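Local coordinates for protein extracellular serine protease (Aeromonas sobria, PDB 3WQB) that cleaves peptide bonds after Lys-Lys and Lys-Arg pairs as a calcium-dependent, secreted, furin-like subtilase and a probable virulence factor, at residues T117-I122 against M293-L298; S312-H317 against Y328-M332. The protein carries 1 engineered substitution. One frame throughout, in Å; residues are numbered along the deposited sequence.

Contact 1: T117-I122 against M293-L298. With CA (calcium ion), chain E.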
ATOM      1  N   THR A 117     -10.777 -12.206   6.422  1.00 10.25           N
ATOM      2  CA  THR A 117     -12.032 -12.811   6.007  1.00 10.46           C
ATOM      3  C   THR A 117     -12.936 -11.762   5.357  1.00 10.19           C
ATOM      4  O   THR A 117     -13.580 -12.023   4.336  1.00 10.90           O
ATOM      5  CB  THR A 117     -12.691 -13.515   7.204  1.00 10.18           C
ATOM      6  OG1 THR A 117     -11.802 -14.539   7.669  1.00 10.82           O
ATOM      7  CG2 THR A 117     -14.034 -14.137   6.835  1.00 11.04           C
ATOM      8  N   SER A 118     -12.950 -10.563   5.932  1.00  9.81           N
ATOM      9  CA  SER A 118     -13.701  -9.449   5.346  1.00 10.08           C
ATOM     10  C   SER A 118     -13.152  -9.048   3.969  1.00  9.87           C
ATOM     11  O   SER A 118     -13.909  -8.843   3.026  1.00 10.22           O
ATOM     12  CB  SER A 118     -13.714  -8.255   6.303  1.00 10.38           C
ATOM     13  OG  SER A 118     -14.387  -8.561   7.518  1.00 11.09           O
ATOM     14  N   VAL A 119     -11.830  -8.934   3.876  1.00  9.42           N
ATOM     15  CA  VAL A 119     -11.140  -8.703   2.599  1.00  9.58           C
ATOM     16  C   VAL A 119     -11.543  -9.748   1.556  1.00  9.73           C
ATOM     17  O   VAL A 119     -11.912  -9.408   0.423  1.00 10.17           O
ATOM     18  CB  VAL A 119      -9.597  -8.710   2.820  1.00  9.20           C
ATOM     19  CG1 VAL A 119      -8.823  -8.827   1.510  1.00  9.65           C
ATOM     20  CG2 VAL A 119      -9.164  -7.461   3.566  1.00 10.11           C
ATOM     21  N   SER A 120     -11.479 -11.022   1.953  1.00  9.89           N
ATOM     22  CA  SER A 120     -11.758 -12.120   1.049  1.00 10.23           C
ATOM     23  C   SER A 120     -13.158 -12.072   0.454  1.00 10.31           C
ATOM     24  O   SER A 120     -13.331 -12.332  -0.736  1.00 10.45           O
ATOM     25  CB  SER A 120     -11.501 -13.467   1.732  1.00 10.13           C
ATOM     26  OG  SER A 120     -10.129 -13.571   2.070  1.00 11.54           O
ATOM     27  N   GLY A 121     -14.144 -11.706   1.270  1.00 10.35           N
ATOM     28  CA  GLY A 121     -15.522 -11.616   0.806  1.00 10.34           C
ATOM     29  C   GLY A 121     -15.748 -10.517  -0.217  1.00  9.94           C
ATOM     30  O   GLY A 121     -16.542 -10.681  -1.141  1.00 10.38           O
ATOM     31  N   ILE A 122     -15.070  -9.383  -0.043  1.00  9.69           N
ATOM     32  CA  ILE A 122     -15.148  -8.311  -1.023  1.00  9.33           C
ATOM     33  C   ILE A 122     -14.708  -8.849  -2.392  1.00  9.65           C
ATOM     34  O   ILE A 122     -15.337  -8.564  -3.417  1.00 10.44           O
ATOM     35  CB  ILE A 122     -14.318  -7.096  -0.580  1.00  9.27           C
ATOM     36  CG1 ILE A 122     -14.976  -6.438   0.639  1.00  9.12           C
ATOM     37  CG2 ILE A 122     -14.130  -6.099  -1.733  1.00  9.60           C
ATOM     38  CD1 ILE A 122     -14.059  -5.479   1.371  1.00 10.63           C
ATOM     39  N   MET A 293     -18.241  -1.341   4.009  1.00 10.81           N
ATOM     40  CA  MET A 293     -18.273  -2.476   3.089  1.00 10.65           C
ATOM     41  C   MET A 293     -18.983  -3.668   3.725  1.00 10.90           C
ATOM     42  O   MET A 293     -18.473  -4.277   4.676  1.00 12.25           O
ATOM     43  CB  MET A 293     -16.851  -2.872   2.680  1.00 10.95           C
ATOM     44  CG  MET A 293     -15.963  -1.726   2.197  1.00 10.29           C
ATOM     45  SD  MET A 293     -16.413  -1.020   0.596  1.00 11.12           S
ATOM     46  CE  MET A 293     -15.726  -2.269  -0.472  1.00 10.54           C
ATOM     47  N   VAL A 294     -20.154  -4.001   3.189  1.00 10.68           N
ATOM     48  CA  VAL A 294     -20.868  -5.202   3.614  1.00 10.34           C
ATOM     49  C   VAL A 294     -20.180  -6.423   3.011  1.00 10.23           C
ATOM     50  O   VAL A 294     -19.996  -6.518   1.794  1.00 10.67           O
ATOM     51  CB  VAL A 294     -22.359  -5.146   3.223  1.00 10.17           C
ATOM     52  CG1 VAL A 294     -23.042  -6.489   3.502  1.00 11.51           C
ATOM     53  CG2 VAL A 294     -23.040  -4.003   3.980  1.00 11.37           C
ATOM     54  N   THR A 295     -19.784  -7.352   3.875  1.00  9.85           N
ATOM     55  CA  THR A 295     -18.936  -8.457   3.456  1.00 10.35           C
ATOM     56  C   THR A 295     -19.042  -9.646   4.417  1.00 10.43           C
ATOM     57  O   THR A 295     -19.822  -9.617   5.373  1.00 11.27           O
ATOM     58  CB  THR A 295     -17.460  -7.981   3.340  1.00 10.23           C
ATOM     59  OG1 THR A 295     -16.662  -9.007   2.738  1.00 10.45           O
ATOM     60  CG2 THR A 295     -16.883  -7.595   4.699  1.00 11.69           C
ATOM     61  N   THR A 296     -18.255 -10.679   4.154  1.00  9.97           N
ATOM     62  CA  THR A 296     -18.190 -11.850   4.999  1.00 10.61           C
ATOM     63  C   THR A 296     -17.407 -11.577   6.282  1.00 11.01           C
ATOM     64  O   THR A 296     -16.288 -11.060   6.252  1.00 12.32           O
ATOM     65  CB  THR A 296     -17.531 -13.013   4.244  1.00  9.90           C
ATOM     66  OG1 THR A 296     -16.305 -12.563   3.655  1.00 11.08           O
ATOM     67  CG2 THR A 296     -18.435 -13.516   3.125  1.00 11.58           C
ATOM     68  N   ASP A 297     -18.004 -11.956   7.407  1.00 11.21           N
ATOM     69  CA  ASP A 297     -17.390 -11.844   8.720  1.00 11.32           C
ATOM     70  C   ASP A 297     -16.875 -13.205   9.158  1.00 11.57           C
ATOM     71  O   ASP A 297     -17.182 -14.217   8.528  1.00 12.45           O
ATOM     72  CB  ASP A 297     -18.453 -11.369   9.712  1.00 11.31           C
ATOM     73  CG  ASP A 297     -17.860 -10.854  11.003  1.00 11.06           C
ATOM     74  OD1 ASP A 297     -16.819 -10.163  10.937  1.00 12.05           O
ATOM     75  OD2 ASP A 297     -18.429 -11.146  12.079  1.00 10.71           O
ATOM     76  N   LEU A 298     -16.091 -13.243  10.235  1.00 11.41           N
ATOM     77  CA  LEU A 298     -15.855 -14.524  10.892  1.00 11.70           C
ATOM     78  C   LEU A 298     -17.207 -15.134  11.272  1.00 12.32           C
ATOM     79  O   LEU A 298     -18.080 -14.425  11.779  1.00 12.83           O
ATOM     80  CB  LEU A 298     -14.984 -14.372  12.132  1.00 12.13           C
ATOM     81  CG  LEU A 298     -13.582 -13.801  11.929  1.00 11.13           C
ATOM     82  CD1 LEU A 298     -12.813 -13.799  13.241  1.00 12.32           C
ATOM     83  CD2 LEU A 298     -12.827 -14.581  10.876  1.00 12.09           C
TER
HETATM   84 CA    CA E 903     -19.428 -13.037  13.225  1.00 15.66          CA
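In the subtilisin fold of this protease, helix 115-124 begins with His115, the predicted charge-relay histidine, and strand 293-296 crosses the turns that follow at 102°, the two axes only 6.0 Å apart. Thr117, Thr295 and Ile122 lose the most surface here. Thr295 points at the helix, and its OG1 donates to Ser118 O at 2.8 Å. One residue on, Thr296 OG1 donates to Thr117 O at 2.9 Å. Both carbonyls also accept within the helix, from Ile122 N (weakly) and Gly121 N, so the two threonines add second bonds to them. So close a crossing depends on Gly121: a CB there would clash with both hydroxyls. Ile122 extends the contact to Met293, laying CD1 4.0 Å from Met293 CB. At the other end the strand runs into a calcium site, where Asp297 OD2 and Leu298 O each bind the ion at 2.4 Å, while Thr117 CG2 packs 3.6 Å from Asp297 O.

Contact 2: S312-H317 against Y328-M332; sequences STNRLH and YNGVM
A compact turn, 312-317, lies against the corner where strand 328-329 gives way to the weakly bonded strand 331-332. It belongs to the irregular chain joining strands 293-296 and 328-329 in the subtilisin domain, a connection that carries calcium ligands such as Asn306, whose ND2 is hydrogen-bonded to Tyr328 O. Residues 314-317 form a type I beta turn closed by His317 N to Asn314 O (3.2 Å). An ST turn precedes it, Asn314 N to Ser312 OG (3.0 Å), and an Asx turn overlaps it, Leu316 N to Asn314 OD1 (3.0 Å; Asn314 chi1 t).

Tyr328 opens 328-332 in extended conformation, its CB 4.0 Å from Leu316 CD2; the ring (chi1 m) leads away to meet His85. Asn329 is also extended, its CA 6.3 Å from that of His317; its C lies 3.8 Å from Leu316 CD2 (chi1 t, chi2 p), its CB 3.5 Å from His317 NE2. With chi1 p, its OD1 makes an Asx turn to Val331 N (3.2 Å), extended to an Asx motif by Met332 N (3.1 Å), while ND2 donates to Ser118 OG and Asp297 OD1. Gly330 (phi/psi -120/16), its CA 6.3 Å from that of Asn314, donates N almost linearly (172°) to His317 NE2 at 3.0 Å, near the imidazole plane (chi1 m). A CB here would clash with Asn314 ND2, held by Gly287 O. Val331 (chi1 m) sets CG1 3.5 Å from Ser312 OG. The side chain of Met332 packs on Ser118, Val119 and Ile122 of helix 115-124. Strand 328-329 pairs antiparallel with strand 293-296, where Leu316 packs on Val294.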
ATOM      1  N   SER A 312     -22.409  -2.843  17.221  1.00 17.15           N
ATOM      2  CA  SER A 312     -22.241  -1.800  16.222  1.00 16.11           C
ATOM      3  C   SER A 312     -23.584  -1.135  15.972  1.00 15.74           C
ATOM      4  O   SER A 312     -24.627  -1.789  16.039  1.00 15.31           O
ATOM      5  CB  SER A 312     -21.722  -2.400  14.908  1.00 16.02           C
ATOM      6  OG  SER A 312     -21.639  -1.406  13.894  1.00 15.54           O
ATOM      7  N   THR A 313     -23.557   0.156  15.649  1.00 15.12           N
ATOM      8  CA  THR A 313     -24.767   0.834  15.184  1.00 14.96           C
ATOM      9  C   THR A 313     -25.136   0.434  13.747  1.00 14.20           C
ATOM     10  O   THR A 313     -26.221   0.748  13.273  1.00 14.89           O
ATOM     11  CB  THR A 313     -24.679   2.372  15.283  1.00 15.08           C
ATOM     12  OG1 THR A 313     -23.682   2.861  14.379  1.00 16.26           O
ATOM     13  CG2 THR A 313     -24.357   2.827  16.717  1.00 15.61           C
ATOM     14  N   ASN A 314     -24.240  -0.264  13.050  1.00 13.89           N
ATOM     15  CA  ASN A 314     -24.618  -0.837  11.767  1.00 13.28           C
ATOM     16  C   ASN A 314     -25.764  -1.834  11.953  1.00 13.29           C
ATOM     17  O   ASN A 314     -25.661  -2.742  12.778  1.00 13.69           O
ATOM     18  CB  ASN A 314     -23.430  -1.489  11.078  1.00 12.96           C
ATOM     19  CG  ASN A 314     -23.776  -1.948   9.692  1.00 12.56           C
ATOM     20  OD1 ASN A 314     -24.379  -3.010   9.511  1.00 12.66           O
ATOM     21  ND2 ASN A 314     -23.455  -1.125   8.697  1.00 12.15           N
ATOM     22  N   ARG A 315     -26.848  -1.657  11.199  1.00 13.10           N
ATOM     23  CA  ARG A 315     -28.059  -2.453  11.450  1.00 13.14           C
ATOM     24  C   ARG A 315     -27.947  -3.937  11.105  1.00 13.18           C
ATOM     25  O   ARG A 315     -28.773  -4.741  11.551  1.00 14.04           O
ATOM     26  CB  ARG A 315     -29.281  -1.849  10.748  1.00 13.35           C
ATOM     27  CG  ARG A 315     -29.584  -0.409  11.142  1.00 14.95           C
ATOM     28  CD  ARG A 315     -30.923   0.073  10.562  1.00 16.80           C
ATOM     29  NE  ARG A 315     -31.044  -0.204   9.126  1.00 18.10           N
ATOM     30  CZ  ARG A 315     -30.531   0.552   8.153  1.00 18.52           C
ATOM     31  NH1 ARG A 315     -29.875   1.670   8.436  1.00 17.82           N
ATOM     32  NH2 ARG A 315     -30.684   0.193   6.886  1.00 19.71           N
ATOM     33  N   LEU A 316     -26.939  -4.315  10.322  1.00 12.94           N
ATOM     34  CA  LEU A 316     -26.753  -5.714   9.980  1.00 12.79           C
ATOM     35  C   LEU A 316     -26.267  -6.533  11.173  1.00 12.83           C
ATOM     36  O   LEU A 316     -26.470  -7.743  11.219  1.00 13.51           O
ATOM     37  CB  LEU A 316     -25.777  -5.840   8.805  1.00 12.16           C
ATOM     38  CG  LEU A 316     -25.409  -7.238   8.288  1.00 12.28           C
ATOM     39  CD1 LEU A 316     -26.642  -7.964   7.783  1.00 13.66           C
ATOM     40  CD2 LEU A 316     -24.361  -7.143   7.199  1.00 13.74           C
ATOM     41  N   HIS A 317     -25.613  -5.875  12.124  1.00 13.01           N
ATOM     42  CA  HIS A 317     -24.969  -6.578  13.237  1.00 13.28           C
ATOM     43  C   HIS A 317     -25.964  -6.997  14.307  1.00 14.13           C
ATOM     44  O   HIS A 317     -26.900  -6.265  14.605  1.00 14.38           O
ATOM     45  CB  HIS A 317     -23.877  -5.699  13.846  1.00 12.84           C
ATOM     46  CG  HIS A 317     -22.684  -5.505  12.953  1.00 11.82           C
ATOM     47  ND1 HIS A 317     -21.397  -5.603  13.427  1.00 12.30           N
ATOM     48  CD2 HIS A 317     -22.580  -5.207  11.633  1.00 12.48           C
ATOM     49  CE1 HIS A 317     -20.546  -5.381  12.438  1.00 11.68           C
ATOM     50  NE2 HIS A 317     -21.239  -5.135  11.340  1.00 11.57           N
ATOM     51  N   TYR A 328     -21.920 -12.070   8.498  1.00 11.46           N
ATOM     52  CA  TYR A 328     -21.612 -10.900   7.653  1.00 11.31           C
ATOM     53  C   TYR A 328     -21.433  -9.671   8.526  1.00 10.96           C
ATOM     54  O   TYR A 328     -21.913  -9.630   9.657  1.00 12.36           O
ATOM     55  CB  TYR A 328     -22.712 -10.699   6.578  1.00 11.65           C
ATOM     56  CG  TYR A 328     -22.905 -12.007   5.879  1.00 11.27           C
ATOM     57  CD1 TYR A 328     -22.028 -12.410   4.880  1.00 12.11           C
ATOM     58  CD2 TYR A 328     -23.876 -12.919   6.313  1.00 11.94           C
ATOM     59  CE1 TYR A 328     -22.131 -13.652   4.284  1.00 13.07           C
ATOM     60  CE2 TYR A 328     -23.992 -14.173   5.729  1.00 12.82           C
ATOM     61  CZ  TYR A 328     -23.109 -14.537   4.718  1.00 13.23           C
ATOM     62  OH  TYR A 328     -23.191 -15.772   4.133  1.00 15.09           O
ATOM     63  N   ASN A 329     -20.690  -8.690   8.034  1.00 10.41           N
ATOM     64  CA  ASN A 329     -20.554  -7.432   8.771  1.00  9.89           C
ATOM     65  C   ASN A 329     -20.718  -6.255   7.809  1.00 10.35           C
ATOM     66  O   ASN A 329     -20.640  -6.441   6.595  1.00 11.40           O
ATOM     67  CB  ASN A 329     -19.229  -7.369   9.570  1.00 10.58           C
ATOM     68  CG  ASN A 329     -17.992  -7.138   8.689  1.00 11.32           C
ATOM     69  OD1 ASN A 329     -17.817  -6.059   8.114  1.00 12.51           O
ATOM     70  ND2 ASN A 329     -17.100  -8.133   8.640  1.00 12.32           N
ATOM     71  N   GLY A 330     -20.971  -5.069   8.354  1.00 10.49           N
ATOM     72  CA  GLY A 330     -21.154  -3.867   7.538  1.00 10.93           C
ATOM     73  C   GLY A 330     -20.150  -2.779   7.855  1.00 10.76           C
ATOM     74  O   GLY A 330     -20.349  -1.611   7.495  1.00 11.41           O
ATOM     75  N   VAL A 331     -19.075  -3.143   8.549  1.00 10.69           N
ATOM     76  CA  VAL A 331     -18.116  -2.153   9.049  1.00 11.30           C
ATOM     77  C   VAL A 331     -16.720  -2.271   8.439  1.00 10.99           C
ATOM     78  O   VAL A 331     -15.845  -1.464   8.745  1.00 11.82           O
ATOM     79  CB  VAL A 331     -18.011  -2.180  10.593  1.00 11.32           C
ATOM     80  CG1 VAL A 331     -19.353  -1.842  11.229  1.00 12.82           C
ATOM     81  CG2 VAL A 331     -17.476  -3.529  11.079  1.00 12.23           C
ATOM     82  N   MET A 332     -16.504  -3.265   7.579  1.00 10.75           N
ATOM     83  CA  MET A 332     -15.208  -3.373   6.920  1.00 10.41           C
ATOM     84  C   MET A 332     -14.950  -2.120   6.093  1.00 10.19           C
ATOM     85  O   MET A 332     -15.850  -1.609   5.447  1.00 10.72           O
ATOM     86  CB  MET A 332     -15.144  -4.636   6.064  1.00 10.77           C
ATOM     87  CG  MET A 332     -13.828  -4.862   5.352  1.00 11.25           C
ATOM     88  SD  MET A 332     -12.421  -4.860   6.476  1.00 11.19           S
ATOM     89  CE  MET A 332     -11.094  -5.094   5.305  1.00 13.84           C
TER

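How the contacts relate
Contact 1 and contact 2 lie in series along the chain, their centres 11 Å apart, within the subtilisin domain. They meet through a small two-stranded antiparallel sheet: strand 293-296 belongs to contact 1, strand 328-329 to contact 2, and Thr295 O lies 2.9 Å from Asn329 N, a probable hydrogen bond. Met293 N and Met332 O, 2.8 Å apart, probably bond as well. Packing joins them too, with Met332 CE 3.5 Å from Val119 CG2. The sheet thus ties the helix starting at His115 to the calcium-bearing 297-326 connection. After Met332 the chain enters helix 335-352 with Ala336, an engineered substitution at a predicted charge-relay position, so both contacts adjoin predicted charge-relay elements.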